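Local coordinates for protein yjcS (Bacillus subtilis, PDB 1Q8B), which is of unknown function but forms a dimer and belongs to the antibiotic biosynthesis monooxygenase (ABM) family, so may be an enzyme, at residues N43-C48 and K81-D86; E60-L65 and E94-M99; E67-E70 and A74-I77; M32-K37 and Q88-T93. All coordinates share one frame; numbering follows the deposited sequence.

How the contacts relate
From the N terminus, strand 13-22 leads into helix 28-42, where residues 32-37 start contact 4, which closes the longest loop by reaching residues 88-93. Contact 1 lies within that loop, joining the turn after the helix (43-48) to the start of helix 82-88. Contact 2, which spans the sheet between strands 62-69 and 93-103, crosses contacts 1 and 4 along the chain. Contact 3, the most local, folds helix 72-78 back on the end of strand 62-69 and falls inside the other three. Contacts 1 and 3 touch through Gly47 and Glu70 and where Glu45 and Cys48 pack on Trp69; contacts 2 and 4 touch through Ile63. Contacts 3 and 4 tie helices to strands.

Contact 1: residues N43-C48 and K81-D86; sequences NKEEGC and KKHTID
The imidazole of His83 presents its edge to Glu45, whose OE1 lies close to the ring plane, while Lys81 CB lies over one face, towards its rim, 3.5 Å above the plane. NE2 donates to Glu45 OE1 over 2.8 Å, and the N-H...O angle of 167° makes the bond nearly straight. The oxygen is met on its anti side, somewhat out of the carboxylate plane, and carboxylate and ring are turned 37° from each other. Beyond CG the Glu45 chain is extended, which carries the carboxylate to the ring. Lys81 runs past Glu45 in the opposite direction, its CG 3.7 Å from Glu45 OE1, but its NZ goes on to the carbonyl oxygen of Val95 of the second subunit. OE1 also accepts a hydrogen bond from His78 ND1, so two imidazoles grip one carboxylate oxygen. The two segments are thus joined by a His-carboxylate pair between the turn at Glu45-Cys48 and the first turn of helix 82-88. Helix 28-42 packs on His83 through Leu38, Glu41 and Thr42, and Trp69 of strand 62-69 packs against Glu45.

Contact 2: residues E60-L65 and E94-M99; sequences ERKIML and EVEWLM
Lys62 and Glu96, with Met64 and Trp97 beside them, form a surface contact across the antiparallel sheet of a ferredoxin-like, dimeric alpha-beta barrel fold. Strands 62-69 and 93-103 are not neighbours in this sheet: strand 13-22 runs between them, and the four side chains meet above it. Glu96 and Trp97 both face Cys19 of that middle strand, forming a classic beta bulge at the place where strand 93-103 turns a corner. From it Glu96 points toward strand 62-69, and the indole of Trp97 reaches that strand with its far end. Lys62 and Glu96 cross at about a right angle. The aliphatic part of the lysine makes the nearest approach, CE lying 3.2 Å from Glu96 OE1, whereas the salt bridge from NZ to OE2 is long at 3.7 Å. A bend at the last torsion of Lys62 (chi4 48°) turns NZ back toward Glu60, whose carbonyl oxygen receives a weak hydrogen bond from it. One water also joins the pair: it donates to Glu96 OE2 over 2.7 Å and accepts a weak bond from Lys62 NZ. The charged groups are therefore held together loosely, partly through solvent. Farther along the strands the contact becomes apolar. Selenomethionine Met64, bent at both chi2 and chi3, reaches the six-membered ring of Trp97 in a Met-aromatic contact. SE stands 4.8 Å from the ring centroid in an oblique approach, 51° off the normal, and its nearest ring atom is CZ2 at 4.0 Å.

Contact 3: residues E67-E70 and A74-I77; sequences EIWE and AVKI
Val75 and Trp69 make the tight part of this contact, with one methyl of the valine set over the five-membered ring of the indole. Val75 CG2 lies 3.5 Å from the centroid of that ring and only 14° off its normal, a CH-pi contact over the face. CD1 is the nearest ring atom, at 3.4 Å, and the two side chains cross at about a right angle. The first torsion of Val75 puts CG2 beside the backbone N, on the side of the indole. Ala74 approaches obliquely from the preceding helical position, its CB 3.9 Å from Trp69 CE3 and a little farther from Trp69 CB. The ring is also fixed at its edge: NE1 donates to Glu67 OE1, two residues back on the same strand, over 3.0 Å. That oxygen uses its anti lone pair and lies in the indole plane, so the bond restrains the rotation of the ring beneath the valine, although the N-H...O angle of 144° shows it to be bent. Toward solvent the packing thins out. Exposed Glu70 approaches through its backbone, N being 4.4 Å from Ala74 CB, and its side chain leads away from the helix. Elsewhere, the ring of His78 meets Trp69, the planes at about 45°, and His14 of strand 13-22 packs against Val75. A strand end and the short helix that follows it are thereby folded together as a compact beta-alpha unit, in which helix 72-78 covers the end of strand 62-69 within the ferredoxin-like fold of the ABM family.

Contact 4: residues M32-K37 and Q88-T93; sequences MKEFKK and QKQELT
A turn at chi2 of Glu34 (-55°) bends its carboxylate along the helix, towards Lys37, with OE1 left facing Gln90, while Gln90 stretches out from CG onward to bring its amide across at about a right angle. Gln90 NE2 donates to Glu34 OE1 over 2.9 Å with an N-H...O angle of 166°. The bond is straight and lies in the amide plane, yet it reaches the oxygen from above the carboxylate plane, the two flat groups being turned 52° apart. The other oxygen, Glu34 OE2, makes a salt bridge of 3.3 Å with Lys37 NZ one helical turn on, so each carboxylate oxygen has its own partner. Gln90 NE2 gives a further, weak hydrogen bond to the carbonyl oxygen of Asp86, which ties the amide back to helix 82-88. Two looser apolar contacts accompany this link. Leu92 CD1 comes within 4.4 Å of Glu34 CB, and the tip of the Phe35 ring, CZ, meets Thr93 CG2 at 4.0 Å in an oblique approach. Phe35 and Thr93 also both pack on Leu20 of strand 13-22, and Phe35 touches Ile63 of strand 62-69. Helix 28-42 is thus joined to the loop after helix 82-88 and the first residue of strand 93-103, with Phe35 entering the core between helix and sheet that is characteristic of the ferredoxin-like alpha-beta fold.

Contact 1: residues N43-C48 and K81-D86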
loop_
_atom_site.group_PDB
_atom_site.type_symbol
_atom_site.label_atom_id
_atom_site.label_comp_id
_atom_site.label_asym_id
_atom_site.label_seq_id
_atom_site.Cartn_x
_atom_site.Cartn_y
_atom_site.Cartn_z
ATOM N N ASN A 43 10.658 8.491 0.715
ATOM C CA ASN A 43 11.435 8.908 1.881
ATOM C C ASN A 43 10.642 9.916 2.707
ATOM O O ASN A 43 10.963 10.177 3.861
ATOM C CB ASN A 43 12.775 9.522 1.472
ATOM C CG ASN A 43 13.871 8.478 1.322
ATOM O OD1 ASN A 43 14.238 8.099 0.212
ATOM N ND2 ASN A 43 14.387 7.996 2.447
ATOM N N LYS A 44 9.600 10.477 2.107
ATOM C CA LYS A 44 8.751 11.439 2.798
ATOM C C LYS A 44 7.609 10.735 3.528
ATOM O O LYS A 44 6.920 11.356 4.336
ATOM C CB LYS A 44 8.154 12.445 1.815
ATOM C CG LYS A 44 9.152 13.342 1.110
ATOM C CD LYS A 44 8.418 14.178 0.071
ATOM C CE LYS A 44 9.351 15.006 -0.782
ATOM N NZ LYS A 44 8.583 15.672 -1.880
ATOM N N GLU A 45 7.389 9.453 3.228
ATOM C CA GLU A 45 6.328 8.710 3.898
ATOM C C GLU A 45 6.696 8.661 5.368
ATOM O O GLU A 45 7.866 8.490 5.718
ATOM C CB GLU A 45 6.216 7.285 3.362
ATOM C CG GLU A 45 5.922 7.189 1.877
ATOM C CD GLU A 45 5.800 5.748 1.403
ATOM O OE1 GLU A 45 5.858 5.518 0.174
ATOM O OE2 GLU A 45 5.642 4.848 2.257
ATOM N N GLU A 46 5.693 8.813 6.223
ATOM C CA GLU A 46 5.906 8.810 7.658
ATOM C C GLU A 46 6.639 7.578 8.187
ATOM O O GLU A 46 7.576 7.700 8.978
ATOM C CB GLU A 46 4.565 8.953 8.369
ATOM C CG GLU A 46 4.604 9.958 9.493
ATOM C CD GLU A 46 5.123 11.303 9.021
ATOM O OE1 GLU A 46 4.533 11.858 8.066
ATOM O OE2 GLU A 46 6.119 11.805 9.594
ATOM N N GLY A 47 6.211 6.396 7.747
ATOM C CA GLY A 47 6.821 5.162 8.213
ATOM C C GLY A 47 8.147 4.748 7.596
ATOM O O GLY A 47 8.710 3.724 7.974
ATOM N N CYS A 48 8.661 5.532 6.656
ATOM C CA CYS A 48 9.926 5.200 6.004
ATOM C C CYS A 48 11.161 5.786 6.692
ATOM O O CYS A 48 11.307 7.000 6.787
ATOM C CB CYS A 48 9.899 5.674 4.549
ATOM S SG CYS A 48 11.381 5.249 3.606
ATOM N N LYS A 81 0.225 3.995 -1.582
ATOM C CA LYS A 81 0.526 5.356 -2.016
ATOM C C LYS A 81 0.455 5.443 -3.533
ATOM O O LYS A 81 0.858 4.513 -4.231
ATOM C CB LYS A 81 1.929 5.761 -1.569
ATOM C CG LYS A 81 2.190 5.622 -0.084
ATOM C CD LYS A 81 1.300 6.533 0.721
ATOM C CE LYS A 81 1.726 6.526 2.171
ATOM N NZ LYS A 81 0.837 7.384 3.005
ATOM N N LYS A 82 -0.046 6.562 -4.043
ATOM C CA LYS A 82 -0.161 6.745 -5.481
ATOM C C LYS A 82 1.198 6.809 -6.175
ATOM O O LYS A 82 1.336 6.332 -7.298
ATOM C CB LYS A 82 -0.944 8.018 -5.803
ATOM C CG LYS A 82 -1.022 8.288 -7.298
ATOM C CD LYS A 82 -1.602 9.653 -7.630
ATOM C CE LYS A 82 -1.662 9.840 -9.142
ATOM N NZ LYS A 82 -2.478 8.743 -9.761
ATOM N N HIS A 83 2.199 7.400 -5.522
ATOM C CA HIS A 83 3.521 7.495 -6.141
ATOM C C HIS A 83 4.135 6.115 -6.332
ATOM O O HIS A 83 4.928 5.897 -7.250
ATOM C CB HIS A 83 4.473 8.407 -5.335
ATOM C CG HIS A 83 4.637 8.025 -3.895
ATOM N ND1 HIS A 83 4.164 8.807 -2.861
ATOM C CD2 HIS A 83 5.260 6.972 -3.313
ATOM C CE1 HIS A 83 4.488 8.253 -1.707
ATOM N NE2 HIS A 83 5.153 7.139 -1.953
ATOM N N THR A 84 3.754 5.176 -5.476
ATOM C CA THR A 84 4.253 3.818 -5.589
ATOM C C THR A 84 3.504 3.111 -6.713
ATOM O O THR A 84 4.114 2.527 -7.605
ATOM C CB THR A 84 4.043 3.046 -4.289
ATOM O OG1 THR A 84 4.724 3.719 -3.225
ATOM C CG2 THR A 84 4.589 1.640 -4.415
ATOM N N ILE A 85 2.177 3.183 -6.682
ATOM C CA ILE A 85 1.352 2.539 -7.702
ATOM C C ILE A 85 1.651 3.068 -9.109
ATOM O O ILE A 85 1.575 2.321 -10.087
ATOM C CB ILE A 85 -0.148 2.717 -7.380
ATOM C CG1 ILE A 85 -0.476 1.998 -6.072
ATOM C CG2 ILE A 85 -0.999 2.166 -8.508
ATOM C CD1 ILE A 85 -1.856 2.308 -5.525
ATOM N N ASP A 86 1.997 4.349 -9.214
ATOM C CA ASP A 86 2.320 4.943 -10.510
ATOM C C ASP A 86 3.481 4.210 -11.189
ATOM O O ASP A 86 3.443 3.946 -12.388
ATOM C CB ASP A 86 2.677 6.421 -10.340
ATOM C CG ASP A 86 1.452 7.314 -10.220
ATOM O OD1 ASP A 86 1.619 8.505 -9.870
ATOM O OD2 ASP A 86 0.328 6.828 -10.488
#

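Contact 2: residues E60-L65 and E94-M99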
loop_
_atom_site.group_PDB
_atom_site.type_symbol
_atom_site.label_atom_id
_atom_site.label_comp_id
_atom_site.label_asym_id
_atom_site.label_seq_id
_atom_site.Cartn_x
_atom_site.Cartn_y
_atom_site.Cartn_z
ATOM N N GLU A 60 23.476 -6.341 -16.372
ATOM C CA GLU A 60 22.644 -7.132 -15.472
ATOM C C GLU A 60 21.162 -6.852 -15.616
ATOM O O GLU A 60 20.342 -7.739 -15.402
ATOM C CB GLU A 60 23.041 -6.877 -14.015
ATOM C CG GLU A 60 24.408 -7.392 -13.619
ATOM C CD GLU A 60 24.517 -8.899 -13.739
ATOM O OE1 GLU A 60 23.676 -9.614 -13.143
ATOM O OE2 GLU A 60 25.451 -9.366 -14.432
ATOM N N ARG A 61 20.821 -5.618 -15.973
ATOM C CA ARG A 61 19.420 -5.219 -16.095
ATOM C C ARG A 61 18.717 -5.537 -14.770
ATOM O O ARG A 61 17.714 -6.263 -14.732
ATOM C CB ARG A 61 18.742 -5.956 -17.258
ATOM C CG ARG A 61 19.291 -5.566 -18.623
ATOM C CD ARG A 61 18.990 -4.112 -18.954
ATOM N NE ARG A 61 17.584 -3.917 -19.304
ATOM C CZ ARG A 61 17.064 -2.759 -19.698
ATOM N NH1 ARG A 61 17.834 -1.680 -19.794
ATOM N NH2 ARG A 61 15.773 -2.678 -19.993
ATOM N N LYS A 62 19.274 -5.001 -13.685
ATOM C CA LYS A 62 18.730 -5.204 -12.345
ATOM C C LYS A 62 18.858 -3.926 -11.532
ATOM O O LYS A 62 19.721 -3.089 -11.805
ATOM C CB LYS A 62 19.469 -6.335 -11.628
ATOM C CG LYS A 62 19.192 -7.726 -12.178
ATOM C CD LYS A 62 20.111 -8.748 -11.531
ATOM C CE LYS A 62 19.695 -10.157 -11.897
ATOM N NZ LYS A 62 19.470 -10.271 -13.357
ATOM N N ILE A 63 17.988 -3.783 -10.535
ATOM C CA ILE A 63 17.986 -2.619 -9.664
ATOM C C ILE A 63 17.951 -3.116 -8.230
ATOM O O ILE A 63 17.184 -4.018 -7.899
ATOM C CB ILE A 63 16.755 -1.725 -9.929
ATOM C CG1 ILE A 63 16.829 -1.158 -11.350
ATOM C CG2 ILE A 63 16.691 -0.595 -8.906
ATOM C CD1 ILE A 63 15.599 -0.390 -11.767
HETATM N N MSE A 64 18.784 -2.528 -7.380
HETATM C CA MSE A 64 18.842 -2.932 -5.987
HETATM C C MSE A 64 18.124 -1.947 -5.072
HETATM O O MSE A 64 18.196 -0.735 -5.285
HETATM C CB MSE A 64 20.294 -3.060 -5.548
HETATM C CG MSE A 64 20.466 -3.708 -4.188
HETATM SE SE MSE A 64 20.253 -5.647 -4.166
HETATM C CE MSE A 64 21.393 -6.089 -5.666
ATOM N N LEU A 65 17.435 -2.471 -4.055
ATOM C CA LEU A 65 16.718 -1.625 -3.101
ATOM C C LEU A 65 17.167 -1.873 -1.663
ATOM O O LEU A 65 17.239 -3.013 -1.207
ATOM C CB LEU A 65 15.200 -1.861 -3.187
ATOM C CG LEU A 65 14.445 -1.667 -4.513
ATOM C CD1 LEU A 65 12.969 -2.012 -4.296
ATOM C CD2 LEU A 65 14.586 -0.226 -5.014
ATOM N N GLU A 94 10.082 -6.692 -11.677
ATOM C CA GLU A 94 9.461 -7.747 -10.889
ATOM C C GLU A 94 10.567 -8.081 -9.891
ATOM O O GLU A 94 11.749 -7.903 -10.198
ATOM C CB GLU A 94 9.069 -8.971 -11.742
ATOM C CG GLU A 94 10.175 -9.668 -12.492
ATOM C CD GLU A 94 9.657 -10.856 -13.287
ATOM O OE1 GLU A 94 8.511 -10.794 -13.781
ATOM O OE2 GLU A 94 10.395 -11.848 -13.435
ATOM N N VAL A 95 10.196 -8.509 -8.689
ATOM C CA VAL A 95 11.189 -8.843 -7.672
ATOM C C VAL A 95 11.802 -10.211 -7.950
ATOM O O VAL A 95 11.086 -11.194 -8.129
ATOM C CB VAL A 95 10.559 -8.853 -6.257
ATOM C CG1 VAL A 95 11.594 -9.263 -5.223
ATOM C CG2 VAL A 95 10.009 -7.483 -5.932
ATOM N N GLU A 96 13.129 -10.264 -8.001
ATOM C CA GLU A 96 13.836 -11.514 -8.249
ATOM C C GLU A 96 14.061 -12.203 -6.905
ATOM O O GLU A 96 13.823 -13.401 -6.762
ATOM C CB GLU A 96 15.171 -11.247 -8.945
ATOM C CG GLU A 96 15.789 -12.494 -9.543
ATOM C CD GLU A 96 17.027 -12.198 -10.359
ATOM O OE1 GLU A 96 18.090 -11.916 -9.761
ATOM O OE2 GLU A 96 16.933 -12.242 -11.605
ATOM N N TRP A 97 14.535 -11.446 -5.921
ATOM C CA TRP A 97 14.721 -11.995 -4.585
ATOM C C TRP A 97 14.569 -10.889 -3.550
ATOM O O TRP A 97 14.767 -9.712 -3.848
ATOM C CB TRP A 97 16.074 -12.715 -4.435
ATOM C CG TRP A 97 17.297 -11.886 -4.666
ATOM C CD1 TRP A 97 18.045 -11.825 -5.810
ATOM C CD2 TRP A 97 17.943 -11.030 -3.717
ATOM N NE1 TRP A 97 19.123 -10.985 -5.628
ATOM C CE2 TRP A 97 19.082 -10.485 -4.352
ATOM C CE3 TRP A 97 17.669 -10.672 -2.389
ATOM C CZ2 TRP A 97 19.948 -9.596 -3.705
ATOM C CZ3 TRP A 97 18.527 -9.791 -1.744
ATOM C CH2 TRP A 97 19.657 -9.261 -2.405
ATOM N N LEU A 98 14.194 -11.276 -2.337
ATOM C CA LEU A 98 13.987 -10.316 -1.274
ATOM C C LEU A 98 14.195 -10.925 0.106
ATOM O O LEU A 98 13.777 -12.048 0.373
ATOM C CB LEU A 98 12.571 -9.735 -1.391
ATOM C CG LEU A 98 12.089 -8.730 -0.342
ATOM C CD1 LEU A 98 10.908 -7.954 -0.898
ATOM C CD2 LEU A 98 11.707 -9.452 0.951
HETATM N N MSE A 99 14.849 -10.172 0.984
HETATM C CA MSE A 99 15.088 -10.634 2.339
HETATM C C MSE A 99 14.657 -9.580 3.355
HETATM O O MSE A 99 15.125 -8.439 3.339
HETATM C CB MSE A 99 16.560 -11.010 2.510
HETATM C CG MSE A 99 16.937 -12.234 1.685
HETATM SE SE MSE A 99 18.829 -12.624 1.631
HETATM C CE MSE A 99 18.941 -13.709 3.241
HETATM O O HOH W 1 17.735 -13.025 -14.083
#

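Contact 3: residues E67-E70 and A74-I77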
loop_
_atom_site.group_PDB
_atom_site.type_symbol
_atom_site.label_atom_id
_atom_site.label_comp_id
_atom_site.label_asym_id
_atom_site.label_seq_id
_atom_site.Cartn_x
_atom_site.Cartn_y
_atom_site.Cartn_z
ATOM N N GLU A 67 16.073 -0.816 2.066
ATOM C CA GLU A 67 14.944 -0.208 2.764
ATOM C C GLU A 67 14.914 -0.468 4.263
ATOM O O GLU A 67 15.257 -1.557 4.719
ATOM C CB GLU A 67 13.626 -0.727 2.175
ATOM C CG GLU A 67 13.480 -0.590 0.664
ATOM C CD GLU A 67 12.267 -1.344 0.123
ATOM O OE1 GLU A 67 11.353 -1.673 0.910
ATOM O OE2 GLU A 67 12.219 -1.601 -1.096
ATOM N N ILE A 68 14.502 0.546 5.021
ATOM C CA ILE A 68 14.338 0.428 6.469
ATOM C C ILE A 68 12.980 1.072 6.789
ATOM O O ILE A 68 12.719 2.210 6.402
ATOM C CB ILE A 68 15.435 1.169 7.272
ATOM C CG1 ILE A 68 16.822 0.630 6.921
ATOM C CG2 ILE A 68 15.208 0.955 8.766
ATOM C CD1 ILE A 68 17.933 1.291 7.719
ATOM N N TRP A 69 12.113 0.338 7.477
ATOM C CA TRP A 69 10.792 0.859 7.817
ATOM C C TRP A 69 10.541 0.808 9.319
ATOM O O TRP A 69 11.183 0.038 10.036
ATOM C CB TRP A 69 9.697 0.049 7.117
ATOM C CG TRP A 69 9.881 -0.100 5.644
ATOM C CD1 TRP A 69 10.583 -1.081 4.999
ATOM C CD2 TRP A 69 9.346 0.750 4.622
ATOM N NE1 TRP A 69 10.514 -0.895 3.640
ATOM C CE2 TRP A 69 9.761 0.221 3.379
ATOM C CE3 TRP A 69 8.552 1.908 4.636
ATOM C CZ2 TRP A 69 9.410 0.808 2.158
ATOM C CZ3 TRP A 69 8.205 2.491 3.420
ATOM C CH2 TRP A 69 8.635 1.939 2.199
ATOM N N GLU A 70 9.602 1.628 9.786
ATOM C CA GLU A 70 9.242 1.664 11.199
ATOM C C GLU A 70 8.674 0.313 11.608
ATOM O O GLU A 70 8.818 -0.107 12.753
ATOM C CB GLU A 70 8.188 2.738 11.447
ATOM C CG GLU A 70 8.691 4.153 11.277
ATOM C CD GLU A 70 9.566 4.601 12.432
ATOM O OE1 GLU A 70 9.718 3.830 13.410
ATOM O OE2 GLU A 70 10.094 5.733 12.363
ATOM N N ALA A 74 4.103 -0.269 7.627
ATOM C CA ALA A 74 4.608 0.847 6.833
ATOM C C ALA A 74 4.877 0.394 5.396
ATOM O O ALA A 74 4.660 1.147 4.448
ATOM C CB ALA A 74 5.882 1.410 7.461
ATOM N N VAL A 75 5.343 -0.841 5.244
ATOM C CA VAL A 75 5.626 -1.401 3.922
ATOM C C VAL A 75 4.327 -1.532 3.132
ATOM O O VAL A 75 4.266 -1.178 1.958
ATOM C CB VAL A 75 6.284 -2.807 4.022
ATOM C CG1 VAL A 75 6.517 -3.374 2.630
ATOM C CG2 VAL A 75 7.597 -2.718 4.769
ATOM N N LYS A 76 3.290 -2.051 3.782
ATOM C CA LYS A 76 1.995 -2.214 3.140
ATOM C C LYS A 76 1.395 -0.854 2.796
ATOM O O LYS A 76 0.852 -0.673 1.708
ATOM C CB LYS A 76 1.064 -3.022 4.049
ATOM C CG LYS A 76 1.461 -4.494 4.097
ATOM C CD LYS A 76 0.705 -5.297 5.138
ATOM C CE LYS A 76 1.123 -6.760 5.065
ATOM N NZ LYS A 76 0.571 -7.571 6.187
ATOM N N ILE A 77 1.506 0.102 3.718
ATOM C CA ILE A 77 0.997 1.457 3.481
ATOM C C ILE A 77 1.708 2.040 2.261
ATOM O O ILE A 77 1.094 2.708 1.425
ATOM C CB ILE A 77 1.235 2.369 4.710
ATOM C CG1 ILE A 77 0.222 2.031 5.806
ATOM C CG2 ILE A 77 1.109 3.829 4.318
ATOM C CD1 ILE A 77 0.469 2.734 7.113
#

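Contact 4: residues M32-K37 and Q88-T93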
loop_
_atom_site.group_PDB
_atom_site.type_symbol
_atom_site.label_atom_id
_atom_site.label_comp_id
_atom_site.label_asym_id
_atom_site.label_seq_id
_atom_site.Cartn_x
_atom_site.Cartn_y
_atom_site.Cartn_z
HETATM N N MSE A 32 15.784 4.446 -14.207
HETATM C CA MSE A 32 16.291 4.937 -12.935
HETATM C C MSE A 32 15.706 6.282 -12.524
HETATM O O MSE A 32 15.574 6.554 -11.336
HETATM C CB MSE A 32 17.818 5.008 -12.951
HETATM C CG MSE A 32 18.486 3.655 -12.764
HETATM SE SE MSE A 32 17.791 2.658 -11.218
HETATM C CE MSE A 32 18.015 4.007 -9.843
ATOM N N LYS A 33 15.354 7.125 -13.492
ATOM C CA LYS A 33 14.762 8.420 -13.162
ATOM C C LYS A 33 13.438 8.203 -12.448
ATOM O O LYS A 33 13.095 8.934 -11.520
ATOM C CB LYS A 33 14.535 9.260 -14.421
ATOM C CG LYS A 33 15.793 9.935 -14.933
ATOM C CD LYS A 33 15.501 10.805 -16.146
ATOM C CE LYS A 33 16.731 11.612 -16.552
ATOM N NZ LYS A 33 17.909 10.748 -16.858
ATOM N N GLU A 34 12.696 7.189 -12.885
ATOM C CA GLU A 34 11.415 6.864 -12.271
ATOM C C GLU A 34 11.652 6.368 -10.860
ATOM O O GLU A 34 10.890 6.684 -9.944
ATOM C CB GLU A 34 10.678 5.797 -13.085
ATOM C CG GLU A 34 9.941 6.368 -14.270
ATOM C CD GLU A 34 8.970 7.466 -13.856
ATOM O OE1 GLU A 34 7.963 7.156 -13.182
ATOM O OE2 GLU A 34 9.225 8.643 -14.195
ATOM N N PHE A 35 12.717 5.592 -10.679
ATOM C CA PHE A 35 13.029 5.090 -9.352
ATOM C C PHE A 35 13.547 6.199 -8.437
ATOM O O PHE A 35 13.346 6.152 -7.225
ATOM C CB PHE A 35 14.017 3.924 -9.441
ATOM C CG PHE A 35 13.348 2.604 -9.693
ATOM C CD1 PHE A 35 12.921 2.256 -10.966
ATOM C CD2 PHE A 35 13.061 1.750 -8.639
ATOM C CE1 PHE A 35 12.214 1.086 -11.182
ATOM C CE2 PHE A 35 12.357 0.581 -8.845
ATOM C CZ PHE A 35 11.931 0.249 -10.116
ATOM N N LYS A 36 14.195 7.207 -9.010
ATOM C CA LYS A 36 14.680 8.308 -8.194
ATOM C C LYS A 36 13.507 9.160 -7.733
ATOM O O LYS A 36 13.496 9.651 -6.608
ATOM C CB LYS A 36 15.693 9.145 -8.971
ATOM C CG LYS A 36 17.035 8.437 -9.109
ATOM C CD LYS A 36 17.590 8.092 -7.727
ATOM C CE LYS A 36 18.743 7.106 -7.781
ATOM N NZ LYS A 36 19.183 6.777 -6.392
ATOM N N LYS A 37 12.506 9.329 -8.592
ATOM C CA LYS A 37 11.338 10.105 -8.200
ATOM C C LYS A 37 10.611 9.335 -7.106
ATOM O O LYS A 37 10.156 9.918 -6.114
ATOM C CB LYS A 37 10.408 10.331 -9.390
ATOM C CG LYS A 37 11.028 11.168 -10.509
ATOM C CD LYS A 37 9.969 11.785 -11.415
ATOM C CE LYS A 37 9.037 10.729 -11.990
ATOM N NZ LYS A 37 7.896 11.336 -12.744
ATOM N N GLN A 88 4.470 1.169 -10.387
ATOM C CA GLN A 88 3.993 -0.202 -10.495
ATOM C C GLN A 88 3.223 -0.427 -11.801
ATOM O O GLN A 88 3.422 -1.430 -12.489
ATOM C CB GLN A 88 3.108 -0.490 -9.284
ATOM C CG GLN A 88 2.855 -1.937 -8.979
ATOM C CD GLN A 88 2.151 -2.117 -7.637
ATOM O OE1 GLN A 88 1.727 -3.224 -7.287
ATOM N NE2 GLN A 88 2.025 -1.025 -6.877
ATOM N N LYS A 89 2.357 0.519 -12.142
ATOM C CA LYS A 89 1.550 0.433 -13.354
ATOM C C LYS A 89 2.382 0.420 -14.633
ATOM O O LYS A 89 1.886 0.042 -15.693
ATOM C CB LYS A 89 0.552 1.594 -13.380
ATOM C CG LYS A 89 -0.450 1.544 -12.233
ATOM C CD LYS A 89 -1.091 2.898 -11.957
ATOM C CE LYS A 89 -1.939 3.387 -13.119
ATOM N NZ LYS A 89 -2.627 4.671 -12.776
ATOM N N GLN A 90 3.644 0.830 -14.534
ATOM C CA GLN A 90 4.541 0.863 -15.691
ATOM C C GLN A 90 5.129 -0.509 -16.007
ATOM O O GLN A 90 5.701 -0.715 -17.077
ATOM C CB GLN A 90 5.672 1.872 -15.454
ATOM C CG GLN A 90 5.179 3.305 -15.374
ATOM C CD GLN A 90 6.291 4.306 -15.163
ATOM O OE1 GLN A 90 7.212 4.405 -15.969
ATOM N NE2 GLN A 90 6.207 5.059 -14.077
ATOM N N GLU A 91 4.995 -1.440 -15.067
ATOM C CA GLU A 91 5.495 -2.797 -15.248
ATOM C C GLU A 91 6.939 -2.810 -15.726
ATOM O O GLU A 91 7.270 -3.487 -16.697
ATOM C CB GLU A 91 4.628 -3.532 -16.265
ATOM C CG GLU A 91 3.155 -3.525 -15.938
ATOM C CD GLU A 91 2.305 -3.955 -17.117
ATOM O OE1 GLU A 91 1.067 -4.027 -16.958
ATOM O OE2 GLU A 91 2.870 -4.217 -18.205
ATOM N N LEU A 92 7.800 -2.074 -15.038
ATOM C CA LEU A 92 9.205 -1.996 -15.416
ATOM C C LEU A 92 10.033 -3.115 -14.806
ATOM O O LEU A 92 11.059 -3.509 -15.361
ATOM C CB LEU A 92 9.780 -0.655 -14.970
ATOM C CG LEU A 92 9.080 0.591 -15.516
ATOM C CD1 LEU A 92 9.550 1.830 -14.752
ATOM C CD2 LEU A 92 9.357 0.706 -17.013
ATOM N N THR A 93 9.574 -3.634 -13.671
ATOM C CA THR A 93 10.303 -4.678 -12.958
ATOM C C THR A 93 9.413 -5.729 -12.297
ATOM O O THR A 93 8.187 -5.669 -12.346
ATOM C CB THR A 93 11.136 -4.068 -11.800
ATOM O OG1 THR A 93 10.246 -3.417 -10.879
ATOM C CG2 THR A 93 12.142 -3.049 -12.316
#